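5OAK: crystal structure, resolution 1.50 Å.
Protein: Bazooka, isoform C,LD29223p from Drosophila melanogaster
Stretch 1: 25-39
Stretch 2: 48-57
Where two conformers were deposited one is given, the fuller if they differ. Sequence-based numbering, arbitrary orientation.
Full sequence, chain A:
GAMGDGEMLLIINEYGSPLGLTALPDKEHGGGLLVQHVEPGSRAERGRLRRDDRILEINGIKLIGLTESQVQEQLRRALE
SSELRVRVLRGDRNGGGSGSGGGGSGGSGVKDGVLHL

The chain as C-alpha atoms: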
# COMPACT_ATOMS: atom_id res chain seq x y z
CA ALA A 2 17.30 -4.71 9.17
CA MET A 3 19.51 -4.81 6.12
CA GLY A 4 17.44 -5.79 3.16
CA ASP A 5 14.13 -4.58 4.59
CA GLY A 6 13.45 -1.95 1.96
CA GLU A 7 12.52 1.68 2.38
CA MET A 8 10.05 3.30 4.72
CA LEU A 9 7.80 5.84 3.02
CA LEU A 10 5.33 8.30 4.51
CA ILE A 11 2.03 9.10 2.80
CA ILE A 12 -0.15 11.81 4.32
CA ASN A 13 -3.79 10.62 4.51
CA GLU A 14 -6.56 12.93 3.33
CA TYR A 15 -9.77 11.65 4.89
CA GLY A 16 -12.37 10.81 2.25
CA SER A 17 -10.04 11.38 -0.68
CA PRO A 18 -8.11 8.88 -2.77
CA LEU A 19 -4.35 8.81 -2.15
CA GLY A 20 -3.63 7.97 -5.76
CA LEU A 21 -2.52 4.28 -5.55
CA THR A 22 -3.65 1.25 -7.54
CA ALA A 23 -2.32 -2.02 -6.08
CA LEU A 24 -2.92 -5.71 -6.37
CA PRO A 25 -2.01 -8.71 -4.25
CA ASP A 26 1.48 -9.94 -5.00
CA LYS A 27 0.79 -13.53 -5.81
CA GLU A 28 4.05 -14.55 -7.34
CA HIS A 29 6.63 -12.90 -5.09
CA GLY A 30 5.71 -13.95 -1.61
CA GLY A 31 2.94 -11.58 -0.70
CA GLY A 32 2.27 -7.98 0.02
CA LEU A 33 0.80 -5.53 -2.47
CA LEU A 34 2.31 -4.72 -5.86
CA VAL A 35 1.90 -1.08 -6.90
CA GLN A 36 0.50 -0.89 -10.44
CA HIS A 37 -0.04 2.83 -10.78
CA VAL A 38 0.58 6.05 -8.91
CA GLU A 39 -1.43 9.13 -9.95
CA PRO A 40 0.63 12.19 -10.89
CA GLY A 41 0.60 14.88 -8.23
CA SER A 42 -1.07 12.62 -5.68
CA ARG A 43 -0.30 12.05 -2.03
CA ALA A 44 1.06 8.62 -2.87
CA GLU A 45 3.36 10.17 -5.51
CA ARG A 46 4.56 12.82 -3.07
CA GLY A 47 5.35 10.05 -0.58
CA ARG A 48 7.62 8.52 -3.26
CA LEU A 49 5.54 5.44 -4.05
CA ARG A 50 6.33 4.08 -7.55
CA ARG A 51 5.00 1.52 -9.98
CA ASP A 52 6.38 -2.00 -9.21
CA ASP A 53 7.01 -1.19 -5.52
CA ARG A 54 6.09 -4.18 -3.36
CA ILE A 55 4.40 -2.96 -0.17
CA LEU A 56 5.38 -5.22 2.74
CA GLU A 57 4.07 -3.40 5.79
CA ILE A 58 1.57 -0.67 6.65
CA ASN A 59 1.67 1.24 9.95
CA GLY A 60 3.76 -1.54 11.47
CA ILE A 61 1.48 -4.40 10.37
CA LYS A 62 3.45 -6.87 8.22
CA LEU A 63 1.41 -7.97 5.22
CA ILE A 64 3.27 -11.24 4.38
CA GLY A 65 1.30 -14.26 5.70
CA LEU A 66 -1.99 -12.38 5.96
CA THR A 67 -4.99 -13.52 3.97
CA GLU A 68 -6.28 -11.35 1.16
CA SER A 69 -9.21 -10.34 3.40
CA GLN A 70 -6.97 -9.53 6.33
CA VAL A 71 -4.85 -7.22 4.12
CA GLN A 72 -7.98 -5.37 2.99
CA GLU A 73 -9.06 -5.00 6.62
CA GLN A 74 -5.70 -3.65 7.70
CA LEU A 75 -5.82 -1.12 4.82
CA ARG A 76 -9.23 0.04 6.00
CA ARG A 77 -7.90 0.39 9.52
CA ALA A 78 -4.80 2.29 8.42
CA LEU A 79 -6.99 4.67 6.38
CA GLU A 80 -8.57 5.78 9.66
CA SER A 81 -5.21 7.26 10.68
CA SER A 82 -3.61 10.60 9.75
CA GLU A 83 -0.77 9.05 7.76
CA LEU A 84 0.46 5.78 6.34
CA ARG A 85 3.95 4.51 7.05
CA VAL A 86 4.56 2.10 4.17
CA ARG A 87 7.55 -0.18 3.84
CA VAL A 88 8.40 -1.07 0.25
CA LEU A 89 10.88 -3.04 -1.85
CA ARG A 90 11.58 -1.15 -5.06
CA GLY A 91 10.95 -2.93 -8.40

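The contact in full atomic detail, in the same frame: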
# COMPACT_ATOMS: atom_id res chain seq x y z
N PRO A 25 -2.74 -7.73 -5.03
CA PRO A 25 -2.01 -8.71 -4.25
C PRO A 25 -0.84 -9.29 -5.02
O PRO A 25 -0.99 -9.69 -6.18
CB PRO A 25 -3.07 -9.77 -3.94
CG PRO A 25 -4.32 -8.99 -3.90
CD PRO A 25 -4.18 -7.99 -5.04
N ASP A 26 0.30 -9.39 -4.36
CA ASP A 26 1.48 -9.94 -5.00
C ASP A 26 1.59 -11.43 -4.87
O ASP A 26 2.30 -11.96 -4.04
CB ASP A 26 2.71 -9.30 -4.41
CG ASP A 26 3.92 -9.95 -4.85
OD1 ASP A 26 4.18 -9.92 -6.07
OD2 ASP A 26 4.56 -10.52 -3.96
N LYS A 27 1.00 -12.09 -5.83
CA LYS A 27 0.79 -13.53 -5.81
C LYS A 27 2.10 -14.28 -5.98
O LYS A 27 2.36 -15.28 -5.31
CB LYS A 27 -0.21 -13.90 -6.92
N GLU A 28 2.92 -13.79 -6.88
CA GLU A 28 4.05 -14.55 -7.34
C GLU A 28 5.29 -14.37 -6.47
O GLU A 28 6.19 -15.23 -6.48
CB GLU A 28 4.36 -14.13 -8.79
N HIS A 29 5.35 -13.28 -5.69
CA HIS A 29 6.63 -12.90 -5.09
C HIS A 29 6.65 -12.99 -3.59
O HIS A 29 7.54 -12.47 -2.95
CB HIS A 29 6.99 -11.50 -5.55
CG HIS A 29 7.08 -11.39 -7.04
ND1 HIS A 29 6.01 -11.00 -7.83
CD2 HIS A 29 8.09 -11.69 -7.90
CE1 HIS A 29 6.36 -11.05 -9.10
NE2 HIS A 29 7.62 -11.46 -9.17
N GLY A 30 5.66 -13.66 -3.04
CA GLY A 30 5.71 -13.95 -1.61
C GLY A 30 4.70 -13.22 -0.78
O GLY A 30 4.56 -13.50 0.41
N GLY A 31 4.02 -12.25 -1.39
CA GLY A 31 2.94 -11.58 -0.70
C GLY A 31 3.18 -10.11 -0.57
O GLY A 31 4.17 -9.55 -1.11
N GLY A 32 2.24 -9.44 0.07
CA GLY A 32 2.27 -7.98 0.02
C GLY A 32 1.42 -7.47 -1.13
O GLY A 32 0.63 -8.20 -1.70
N LEU A 33 1.58 -6.18 -1.42
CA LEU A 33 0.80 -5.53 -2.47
C LEU A 33 1.77 -4.99 -3.49
O LEU A 33 2.73 -4.29 -3.14
CB LEU A 33 -0.03 -4.38 -1.89
CG LEU A 33 -1.19 -4.84 -0.94
CD1 LEU A 33 -1.73 -3.58 -0.14
CD2 LEU A 33 -2.29 -5.57 -1.69
N LEU A 34 1.50 -5.25 -4.76
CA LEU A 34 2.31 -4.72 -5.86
C LEU A 34 1.68 -3.42 -6.37
O LEU A 34 0.52 -3.38 -6.71
CB LEU A 34 2.40 -5.77 -6.98
CG LEU A 34 3.28 -5.51 -8.18
CD1 LEU A 34 4.71 -5.32 -7.76
CD2 LEU A 34 3.13 -6.73 -9.09
N VAL A 35 2.45 -2.34 -6.41
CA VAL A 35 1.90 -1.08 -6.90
C VAL A 35 1.83 -1.09 -8.43
O VAL A 35 2.84 -1.29 -9.10
CB VAL A 35 2.76 0.10 -6.38
CG1 VAL A 35 2.24 1.46 -6.96
CG2 VAL A 35 2.73 0.12 -4.83
N GLN A 36 0.63 -0.91 -8.99
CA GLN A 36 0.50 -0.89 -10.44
C GLN A 36 0.54 0.52 -10.99
O GLN A 36 1.06 0.77 -12.07
CB GLN A 36 -0.80 -1.57 -10.86
CG GLN A 36 -0.87 -3.05 -10.54
CD GLN A 36 0.16 -3.85 -11.31
OE1 GLN A 36 1.21 -4.21 -10.78
NE2 GLN A 36 -0.15 -4.15 -12.57
N HIS A 37 0.03 1.48 -10.26
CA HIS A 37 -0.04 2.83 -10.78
C HIS A 37 -0.07 3.81 -9.65
O HIS A 37 -0.63 3.50 -8.59
CB HIS A 37 -1.28 3.01 -11.64
CG HIS A 37 -1.27 4.28 -12.41
ND1 HIS A 37 -2.09 5.35 -12.10
CD2 HIS A 37 -0.49 4.68 -13.44
CE1 HIS A 37 -1.86 6.34 -12.95
NE2 HIS A 37 -0.89 5.96 -13.77
N VAL A 38 0.58 4.96 -9.87
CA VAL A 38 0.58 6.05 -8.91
C VAL A 38 0.15 7.29 -9.71
O VAL A 38 0.77 7.63 -10.75
CB VAL A 38 1.96 6.26 -8.28
CG1 VAL A 38 1.91 7.41 -7.30
CG2 VAL A 38 2.41 4.97 -7.55
N GLU A 39 -0.88 7.98 -9.22
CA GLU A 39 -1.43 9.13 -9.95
C GLU A 39 -0.49 10.31 -9.82
O GLU A 39 -0.02 10.61 -8.71
CB GLU A 39 -2.80 9.48 -9.39
CG GLU A 39 -3.89 8.39 -9.49
CD GLU A 39 -4.18 7.90 -10.89
OE1 GLU A 39 -4.04 8.67 -11.87
OE2 GLU A 39 -4.57 6.72 -11.00
N ARG A 48 6.57 9.23 -2.50
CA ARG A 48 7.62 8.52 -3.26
C ARG A 48 7.28 7.07 -3.56
O ARG A 48 8.16 6.28 -3.86
CB ARG A 48 8.99 8.61 -2.58
CG ARG A 48 9.37 10.06 -2.22
CD ARG A 48 10.89 10.17 -1.88
NE ARG A 48 11.71 9.29 -2.73
CZ ARG A 48 12.34 9.66 -3.84
NH1 ARG A 48 13.02 8.76 -4.53
NH2 ARG A 48 12.30 10.93 -4.26
N LEU A 49 6.00 6.73 -3.54
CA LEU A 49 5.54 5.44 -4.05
C LEU A 49 5.71 5.41 -5.57
O LEU A 49 5.45 6.42 -6.26
CB LEU A 49 4.07 5.21 -3.69
CG LEU A 49 3.77 4.56 -2.36
CD1 LEU A 49 2.27 4.49 -2.23
CD2 LEU A 49 4.30 3.13 -2.22
N ARG A 50 6.12 4.27 -6.11
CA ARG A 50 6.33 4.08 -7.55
C ARG A 50 5.77 2.77 -8.04
O ARG A 50 5.68 1.79 -7.28
CB ARG A 50 7.81 4.14 -7.87
CG ARG A 50 8.37 5.51 -7.58
CD ARG A 50 9.60 5.77 -8.34
NE ARG A 50 10.71 5.08 -7.74
CZ ARG A 50 11.46 5.57 -6.76
NH1 ARG A 50 11.20 6.77 -6.24
NH2 ARG A 50 12.49 4.85 -6.30
N ARG A 51 5.38 2.75 -9.32
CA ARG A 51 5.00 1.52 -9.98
C ARG A 51 6.05 0.41 -9.73
O ARG A 51 7.26 0.68 -9.75
CB ARG A 51 4.81 1.76 -11.47
CG ARG A 51 4.47 0.49 -12.25
CD ARG A 51 4.13 0.77 -13.71
NE ARG A 51 4.11 -0.47 -14.50
CZ ARG A 51 3.09 -1.35 -14.57
NH1 ARG A 51 1.95 -1.15 -13.89
NH2 ARG A 51 3.22 -2.43 -15.35
N ASP A 52 5.56 -0.80 -9.51
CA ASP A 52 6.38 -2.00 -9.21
C ASP A 52 7.01 -2.02 -7.79
O ASP A 52 7.68 -3.00 -7.45
CB ASP A 52 7.47 -2.20 -10.29
CG ASP A 52 6.89 -2.54 -11.66
OD1 ASP A 52 5.88 -3.27 -11.72
OD2 ASP A 52 7.44 -2.04 -12.67
N ASP A 53 6.73 -1.03 -6.94
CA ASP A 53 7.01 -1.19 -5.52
C ASP A 53 6.22 -2.39 -4.99
O ASP A 53 5.06 -2.57 -5.36
CB ASP A 53 6.52 -0.01 -4.70
CG ASP A 53 7.38 1.24 -4.83
OD1 ASP A 53 8.52 1.20 -5.37
OD2 ASP A 53 6.89 2.26 -4.27
N ARG A 54 6.82 -3.16 -4.10
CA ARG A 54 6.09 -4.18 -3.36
C ARG A 54 5.93 -3.70 -1.92
O ARG A 54 6.90 -3.52 -1.21
CB ARG A 54 6.82 -5.52 -3.38
CG ARG A 54 6.05 -6.63 -2.70
CD ARG A 54 6.42 -8.00 -3.24
NE ARG A 54 7.72 -8.43 -2.74
CZ ARG A 54 7.91 -9.33 -1.78
NH1 ARG A 54 9.13 -9.64 -1.40
NH2 ARG A 54 6.87 -9.91 -1.20
N ILE A 55 4.69 -3.47 -1.52
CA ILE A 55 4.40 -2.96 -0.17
C ILE A 55 4.39 -4.15 0.78
O ILE A 55 3.60 -5.09 0.58
CB ILE A 55 3.04 -2.26 -0.13
CG1 ILE A 55 3.09 -0.99 -1.01
CG2 ILE A 55 2.71 -1.93 1.33
CD1 ILE A 55 1.64 -0.44 -1.26
N LEU A 56 5.22 -4.11 1.81
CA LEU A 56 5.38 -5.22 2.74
C LEU A 56 4.72 -4.98 4.09
O LEU A 56 4.45 -5.93 4.82
CB LEU A 56 6.86 -5.52 2.95
CG LEU A 56 7.65 -5.88 1.70
CD1 LEU A 56 9.08 -6.24 2.08
CD2 LEU A 56 6.98 -7.04 0.98
N GLU A 57 4.49 -3.73 4.43
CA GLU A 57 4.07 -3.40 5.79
C GLU A 57 3.37 -2.06 5.78
O GLU A 57 3.80 -1.13 5.05
CB GLU A 57 5.30 -3.38 6.73
CG GLU A 57 5.04 -3.11 8.19
CD GLU A 57 6.33 -3.23 9.02
OE1 GLU A 57 6.38 -2.76 10.18
OE2 GLU A 57 7.31 -3.79 8.50

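Two neighbouring antiparallel segments illustrate a general principle: a short ladder of backbone hydrogen bonds sets the register, and side chains extend the contact past its ends. At the start of stretch 1, D26 organizes the loop. Its OD1 accepts a bond from H29 ND1 (2.8 Å) and its OD2 one from G31 N (3.1 Å), while OD2 also forms a long salt bridge to R54 NH2 (3.7 Å). In this loop G31 O lies at the edge of the R54 guanidinium, near its plane, where R54 NH2 donates to it at 2.7 Å; H29 O lies over one face of the same group. At G32 a CB would clash with I55 O, and the backbone angles by themselves also call for glycine.

The ladder proper begins at L33, whose N donates to I55 O (3.0 Å) and whose O accepts from I55 N (2.7 Å). L34 faces R54 as the non-hydrogen-bonded pair. V35, still in its strand, continues the pattern with residues that precede the partner strand: its N donates to D53 O (2.8 Å), and its O accepts from D52 N (2.8 Å), within the type II turn R50 to D53. V35 CG2 packs against I55 CD1 (3.8 Å). Next, Q36 O receives R51 NH1 at 2.8 Å, a side chain substituting for backbone. Finally, V38 CG2 rests on L49 CB (4.2 Å), closing the contact with apolar packing.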